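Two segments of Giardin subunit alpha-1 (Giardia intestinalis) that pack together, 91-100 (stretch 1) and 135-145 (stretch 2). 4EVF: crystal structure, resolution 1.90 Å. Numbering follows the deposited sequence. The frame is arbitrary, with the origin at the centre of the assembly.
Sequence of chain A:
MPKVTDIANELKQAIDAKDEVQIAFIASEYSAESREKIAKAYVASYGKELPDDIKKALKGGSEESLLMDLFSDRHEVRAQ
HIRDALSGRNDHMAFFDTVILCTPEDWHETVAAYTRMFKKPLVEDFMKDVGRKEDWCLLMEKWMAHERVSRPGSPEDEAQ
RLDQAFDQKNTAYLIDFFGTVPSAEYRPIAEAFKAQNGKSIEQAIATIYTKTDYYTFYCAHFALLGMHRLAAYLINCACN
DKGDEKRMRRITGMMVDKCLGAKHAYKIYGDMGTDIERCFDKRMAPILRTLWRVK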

# COMPACT_ATOMS: atom_id res chain seq x y z
N ASP A 91 -9.10 3.61 -11.59
CA ASP A 91 -9.29 2.66 -10.49
C ASP A 91 -8.96 3.33 -9.16
O ASP A 91 -7.82 3.30 -8.71
CB ASP A 91 -8.43 1.40 -10.70
CG ASP A 91 -8.83 0.24 -9.78
OD1 ASP A 91 -9.38 0.49 -8.69
OD2 ASP A 91 -8.57 -0.94 -10.15
N HIS A 92 -9.96 3.94 -8.52
CA HIS A 92 -9.67 4.71 -7.30
C HIS A 92 -9.14 3.84 -6.16
O HIS A 92 -8.28 4.26 -5.39
CB HIS A 92 -10.89 5.51 -6.84
CG HIS A 92 -11.34 6.56 -7.82
ND1 HIS A 92 -12.34 7.46 -7.55
CD2 HIS A 92 -10.91 6.85 -9.07
CE1 HIS A 92 -12.52 8.25 -8.59
NE2 HIS A 92 -11.66 7.90 -9.53
N MET A 93 -9.67 2.62 -6.03
CA MET A 93 -9.18 1.73 -5.00
C MET A 93 -7.70 1.47 -5.21
O MET A 93 -6.91 1.54 -4.27
CB MET A 93 -9.98 0.43 -4.95
CG MET A 93 -11.36 0.60 -4.31
SD MET A 93 -12.29 -0.95 -4.28
CE MET A 93 -12.56 -1.20 -6.03
N ALA A 94 -7.33 1.19 -6.45
CA ALA A 94 -5.93 0.94 -6.80
C ALA A 94 -5.08 2.19 -6.52
O ALA A 94 -3.93 2.08 -6.06
CB ALA A 94 -5.81 0.54 -8.25
N PHE A 95 -5.64 3.36 -6.80
CA PHE A 95 -4.96 4.63 -6.48
C PHE A 95 -4.53 4.65 -5.01
O PHE A 95 -3.38 4.99 -4.70
CB PHE A 95 -5.87 5.85 -6.75
CG PHE A 95 -6.07 6.17 -8.21
CD1 PHE A 95 -5.33 5.54 -9.20
CD2 PHE A 95 -7.01 7.13 -8.60
CE1 PHE A 95 -5.52 5.84 -10.55
CE2 PHE A 95 -7.20 7.45 -9.94
CZ PHE A 95 -6.45 6.80 -10.91
N PHE A 96 -5.45 4.31 -4.11
CA PHE A 96 -5.14 4.30 -2.68
C PHE A 96 -3.97 3.36 -2.39
O PHE A 96 -3.04 3.71 -1.63
CB PHE A 96 -6.35 3.90 -1.81
CG PHE A 96 -7.57 4.75 -2.04
CD1 PHE A 96 -7.45 6.09 -2.37
CD2 PHE A 96 -8.84 4.19 -1.94
CE1 PHE A 96 -8.58 6.87 -2.59
CE2 PHE A 96 -9.98 4.97 -2.16
CZ PHE A 96 -9.84 6.31 -2.49
N ASP A 97 -4.03 2.17 -2.99
CA ASP A 97 -3.02 1.13 -2.76
C ASP A 97 -1.63 1.53 -3.26
O ASP A 97 -0.64 1.18 -2.65
CB ASP A 97 -3.43 -0.19 -3.41
CG ASP A 97 -4.80 -0.67 -2.95
OD1 ASP A 97 -5.32 -0.12 -1.95
OD2 ASP A 97 -5.34 -1.60 -3.59
N THR A 98 -1.58 2.25 -4.38
CA THR A 98 -0.34 2.51 -5.10
C THR A 98 0.30 3.87 -4.78
O THR A 98 1.53 4.00 -4.75
CB THR A 98 -0.54 2.37 -6.64
OG1 THR A 98 -1.56 3.27 -7.08
CG2 THR A 98 -0.94 0.95 -7.02
N VAL A 99 -0.54 4.88 -4.53
CA VAL A 99 -0.07 6.25 -4.32
C VAL A 99 0.02 6.59 -2.83
O VAL A 99 1.00 7.19 -2.38
CB VAL A 99 -1.01 7.28 -5.04
CG1 VAL A 99 -0.66 8.70 -4.63
CG2 VAL A 99 -0.92 7.13 -6.54
N ILE A 100 -0.98 6.19 -2.05
CA ILE A 100 -1.03 6.58 -0.65
C ILE A 100 -0.27 5.64 0.29
O ILE A 100 0.43 6.08 1.20
CB ILE A 100 -2.47 6.77 -0.15
CG1 ILE A 100 -3.22 7.73 -1.07
CG2 ILE A 100 -2.45 7.30 1.29
CD1 ILE A 100 -4.66 7.99 -0.67
N ASP A 135 -11.39 17.60 -4.64
CA ASP A 135 -10.35 17.74 -3.63
C ASP A 135 -9.45 16.51 -3.52
O ASP A 135 -8.28 16.64 -3.18
CB ASP A 135 -10.95 18.12 -2.28
CG ASP A 135 -11.41 19.56 -2.24
OD1 ASP A 135 -11.97 19.98 -1.21
OD2 ASP A 135 -11.19 20.28 -3.23
N TRP A 136 -9.98 15.32 -3.82
CA TRP A 136 -9.13 14.13 -3.78
C TRP A 136 -8.02 14.19 -4.83
O TRP A 136 -6.89 13.77 -4.56
CB TRP A 136 -9.96 12.83 -3.88
CG TRP A 136 -10.56 12.55 -5.23
CD1 TRP A 136 -11.83 12.84 -5.64
CD2 TRP A 136 -9.92 11.90 -6.33
NE1 TRP A 136 -12.01 12.43 -6.94
CE2 TRP A 136 -10.85 11.84 -7.38
CE3 TRP A 136 -8.64 11.36 -6.53
CZ2 TRP A 136 -10.55 11.27 -8.62
CZ3 TRP A 136 -8.35 10.79 -7.76
CH2 TRP A 136 -9.30 10.75 -8.78
N CYS A 137 -8.33 14.72 -6.00
CA CYS A 137 -7.33 14.89 -7.05
C CYS A 137 -6.22 15.81 -6.58
O CYS A 137 -5.04 15.51 -6.76
CB CYS A 137 -7.95 15.49 -8.31
SG CYS A 137 -9.58 14.83 -8.74
N LEU A 138 -6.61 16.93 -5.98
CA LEU A 138 -5.65 17.94 -5.54
C LEU A 138 -4.74 17.41 -4.43
O LEU A 138 -3.54 17.68 -4.41
CB LEU A 138 -6.39 19.20 -5.07
CG LEU A 138 -7.22 19.98 -6.10
CD1 LEU A 138 -7.93 21.13 -5.44
CD2 LEU A 138 -6.33 20.48 -7.23
N LEU A 139 -5.32 16.65 -3.50
CA LEU A 139 -4.52 16.02 -2.45
C LEU A 139 -3.55 14.99 -3.03
O LEU A 139 -2.40 14.93 -2.60
CB LEU A 139 -5.39 15.39 -1.35
CG LEU A 139 -4.65 14.74 -0.17
CD1 LEU A 139 -3.72 15.70 0.56
CD2 LEU A 139 -5.67 14.16 0.81
N MET A 140 -4.00 14.19 -3.99
CA MET A 140 -3.12 13.18 -4.57
C MET A 140 -1.95 13.79 -5.33
O MET A 140 -0.82 13.29 -5.27
CB MET A 140 -3.88 12.18 -5.46
CG MET A 140 -4.65 11.14 -4.65
SD MET A 140 -5.30 9.80 -5.67
CE MET A 140 -6.39 8.98 -4.50
N GLU A 141 -2.22 14.90 -6.01
CA GLU A 141 -1.16 15.63 -6.71
C GLU A 141 -0.07 16.08 -5.73
O GLU A 141 1.12 15.90 -5.97
CB GLU A 141 -1.72 16.85 -7.43
CG GLU A 141 -0.68 17.60 -8.22
CD GLU A 141 -1.25 18.76 -9.00
OE1 GLU A 141 -2.29 19.31 -8.58
OE2 GLU A 141 -0.67 19.12 -10.03
N LYS A 142 -0.50 16.67 -4.62
CA LYS A 142 0.44 17.18 -3.62
C LYS A 142 1.11 16.02 -2.86
O LYS A 142 2.28 16.10 -2.49
CB LYS A 142 -0.29 18.10 -2.66
CG LYS A 142 0.61 18.84 -1.68
CD LYS A 142 0.37 20.33 -1.76
CE LYS A 142 -1.11 20.64 -1.65
NZ LYS A 142 -1.37 22.08 -1.90
N TRP A 143 0.37 14.95 -2.65
CA TRP A 143 0.92 13.75 -2.03
C TRP A 143 2.09 13.19 -2.83
O TRP A 143 3.13 12.85 -2.27
CB TRP A 143 -0.16 12.68 -1.90
CG TRP A 143 0.21 11.59 -0.96
CD1 TRP A 143 0.91 10.45 -1.25
CD2 TRP A 143 -0.12 11.52 0.43
NE1 TRP A 143 1.04 9.68 -0.11
CE2 TRP A 143 0.41 10.32 0.93
CE3 TRP A 143 -0.80 12.38 1.31
CZ2 TRP A 143 0.28 9.94 2.27
CZ3 TRP A 143 -0.94 12.00 2.63
CH2 TRP A 143 -0.40 10.79 3.10
N MET A 144 1.90 13.10 -4.14
CA MET A 144 2.93 12.53 -5.02
C MET A 144 4.24 13.32 -4.99
O MET A 144 5.31 12.77 -5.25
CB MET A 144 2.40 12.39 -6.45
CG MET A 144 1.37 11.26 -6.60
SD MET A 144 0.57 11.09 -8.20
CE MET A 144 1.92 10.74 -9.32
N ALA A 145 4.15 14.60 -4.65
CA ALA A 145 5.33 15.46 -4.59
C ALA A 145 6.25 15.05 -3.44
O ALA A 145 7.46 15.31 -3.47
CB ALA A 145 4.93 16.93 -4.45
O HOH W 1 2.53 7.52 0.72

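How do the two helices lie? They run in nearly the same direction, at 23°, with axes 10.8 Å apart at closest approach. That gap leaves room for large side chains, and the CA atoms draw nearer toward the C-terminal end: H92 and W136 are 10.1 Å apart, V99 and M144 7.0 Å.

What fills the wide end? W136 takes the p rotamer at chi1, and its indole reaches the H92 and F95 rings, both on m rotamers. H92 CE1 lies 3.6 Å from W136 CZ2, an oblique pairing with planes at 49°, while F95 CD2 sits 4.0 Å from W136 CZ3.

How does M140 reach the partner when its CA-to-CB bond points sideways? With chi1 m and both later torsions t, the chain extends and carries its methyl across. M140 CE comes within 3.6 Å of F96 CE1 and 3.9 Å of F95 CB, contacts suited to a flexible, apolar thioether.

What closes the narrow end? V99, at chi1 t, places CG1 3.8 Å from M144 CG and 4.1 Å from W143 CD1. I100 CG2 packs 3.9 Å from W143 CZ2. The indole still satisfies its polar edge: W143 NE1 donates to water 1 (2.8 Å), which donates to I100 O (2.6 Å), bridging the helices.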